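Local coordinates for bifunctional purine biosynthetic protein ADE5,7 (Cryptococcus neoformans var. grubii serotype A, PDB 7LVO), which catalyses the second and fifth steps of de novo purine biosynthesis, the crystallised N-terminal half being the ATP-dependent phosphoribosylamine–glycine ligase (GAR synthetase), at residues V253-A258 with L371-G376. Numbering follows the deposited sequence.
Sequences VPMPAA and LGYKQG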
loop_
_atom_site.group_PDB
_atom_site.type_symbol
_atom_site.label_atom_id
_atom_site.label_comp_id
_atom_site.label_asym_id
_atom_site.label_seq_id
_atom_site.Cartn_x
_atom_site.Cartn_y
_atom_site.Cartn_z
ATOM N N VAL A 253 15.495 -5.138 -1.222
ATOM C CA VAL A 253 16.077 -3.810 -1.042
ATOM C C VAL A 253 15.050 -2.898 -0.381
ATOM O O VAL A 253 14.066 -2.510 -1.022
ATOM C CB VAL A 253 16.543 -3.221 -2.383
ATOM C CG1 VAL A 253 17.109 -1.824 -2.192
ATOM C CG2 VAL A 253 17.585 -4.137 -3.043
ATOM N N PRO A 254 15.230 -2.532 0.883
ATOM C CA PRO A 254 14.235 -1.671 1.536
ATOM C C PRO A 254 14.324 -0.230 1.067
ATOM O O PRO A 254 15.382 0.259 0.669
ATOM C CB PRO A 254 14.579 -1.782 3.032
ATOM C CG PRO A 254 15.534 -2.940 3.155
ATOM C CD PRO A 254 16.251 -3.022 1.830
ATOM N N MET A 255 13.187 0.449 1.112
ATOM C CA MET A 255 13.138 1.896 0.976
ATOM C C MET A 255 13.195 2.532 2.355
ATOM O O MET A 255 13.015 1.858 3.374
ATOM C CB MET A 255 11.862 2.311 0.255
ATOM C CG MET A 255 11.609 1.595 -1.065
ATOM S SD MET A 255 10.178 2.286 -1.929
ATOM C CE MET A 255 10.907 3.702 -2.718
ATOM N N PRO A 256 13.455 3.838 2.428
ATOM C CA PRO A 256 13.438 4.515 3.733
ATOM C C PRO A 256 12.121 4.271 4.454
ATOM O O PRO A 256 11.041 4.355 3.862
ATOM C CB PRO A 256 13.625 5.992 3.370
ATOM C CG PRO A 256 14.362 5.964 2.063
ATOM C CD PRO A 256 13.839 4.750 1.330
ATOM N N ALA A 257 12.218 3.963 5.745
ATOM C CA ALA A 257 11.033 3.692 6.542
ATOM C C ALA A 257 10.111 4.904 6.548
ATOM O O ALA A 257 10.553 6.053 6.529
ATOM C CB ALA A 257 11.421 3.323 7.975
ATOM N N ALA A 258 8.811 4.637 6.571
ATOM C CA ALA A 258 7.802 5.681 6.531
ATOM C C ALA A 258 6.833 5.514 7.690
ATOM O O ALA A 258 6.751 4.456 8.313
ATOM C CB ALA A 258 7.036 5.659 5.199
ATOM N N LEU A 371 20.061 1.592 -7.466
ATOM C CA LEU A 371 18.854 1.942 -6.718
ATOM C C LEU A 371 19.306 2.693 -5.467
ATOM O O LEU A 371 19.794 2.075 -4.515
ATOM C CB LEU A 371 18.045 0.704 -6.370
ATOM C CG LEU A 371 16.598 0.912 -5.930
ATOM C CD1 LEU A 371 15.888 -0.442 -5.805
ATOM C CD2 LEU A 371 16.508 1.677 -4.626
ATOM N N GLY A 372 19.145 4.020 -5.486
ATOM C CA GLY A 372 19.529 4.848 -4.365
ATOM C C GLY A 372 18.417 5.813 -3.992
ATOM O O GLY A 372 17.410 5.939 -4.695
ATOM N N TYR A 373 18.623 6.497 -2.867
ATOM C CA TYR A 373 17.657 7.454 -2.344
ATOM C C TYR A 373 18.358 8.763 -2.013
ATOM O O TYR A 373 19.446 8.765 -1.425
ATOM C CB TYR A 373 16.954 6.899 -1.100
ATOM C CG TYR A 373 16.390 5.510 -1.300
ATOM C CD1 TYR A 373 15.240 5.306 -2.055
ATOM C CD2 TYR A 373 17.002 4.405 -0.732
ATOM C CE1 TYR A 373 14.727 4.038 -2.243
ATOM C CE2 TYR A 373 16.496 3.136 -0.914
ATOM C CZ TYR A 373 15.362 2.958 -1.672
ATOM O OH TYR A 373 14.857 1.692 -1.845
ATOM N N LYS A 374 17.726 9.871 -2.389
ATOM C CA LYS A 374 18.300 11.187 -2.152
ATOM C C LYS A 374 18.280 11.525 -0.663
ATOM O O LYS A 374 17.643 10.855 0.153
ATOM C CB LYS A 374 17.542 12.253 -2.938
ATOM C CG LYS A 374 16.061 12.317 -2.627
ATOM C CD LYS A 374 15.323 13.285 -3.557
ATOM C CE LYS A 374 15.374 14.719 -3.036
ATOM N NZ LYS A 374 14.566 15.641 -3.882
ATOM N N GLN A 375 19.002 12.585 -0.311
ATOM C CA GLN A 375 19.025 13.061 1.064
ATOM C C GLN A 375 17.818 13.956 1.332
ATOM O O GLN A 375 17.236 14.552 0.419
ATOM C CB GLN A 375 20.318 13.818 1.349
ATOM C CG GLN A 375 21.579 13.016 1.054
ATOM C CD GLN A 375 22.848 13.765 1.411
ATOM O OE1 GLN A 375 22.920 14.431 2.445
ATOM N NE2 GLN A 375 23.856 13.665 0.551
ATOM N N GLY A 376 17.442 14.038 2.600
ATOM C CA GLY A 376 16.290 14.806 3.008
ATOM C C GLY A 376 15.083 13.940 3.316
ATOM O O GLY A 376 15.176 12.733 3.539
#
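Tyr373 turns one face of its ring to the pyrrolidine of Pro256 in a CH-pi contact. Pro256 CD stands 3.5 Å from the centroid of the Tyr373 ring and only 3° off its normal, which places the methylene over the middle of the face; Pro256 CG lies farther off, 4.0 Å from Tyr373 CG. With Tyr373 CG anti to the carbonyl carbon (chi1 -50°), the ring reaches across to 253-258 and carries its hydroxyl to the backbone at Pro254 and Met255.

Of polar atoms, Pro254 O and Tyr373 OH come within 2.9 Å of each other. Beside them Met255 CA lies 3.3 Å from Tyr373 OH.

Apolar contacts complete the interface. The Met255 side chain crosses the tyrosine at about a right angle, and a bend at chi3 (82°) brings Met255 CE to 3.9 Å from Tyr373 CE1. At the other end Val253 CG1 meets Leu371 CD1 at 4.1 Å, methyl against methyl, while both Met255 and Leu371 also touch Phe246 of strand 240-248.

Val253 to Pro256 and Leu371 to Tyr373 run in nearly the same direction, but their nearest CA atoms, Met255 and Tyr373, are 7.9 Å apart, so side chains bridge the gap. This is proline-aromatic packing at the outer strand 252-254 of an antiparallel sheet in the ATP-grasp domain, joining it to the loop that leads into strand 377-384.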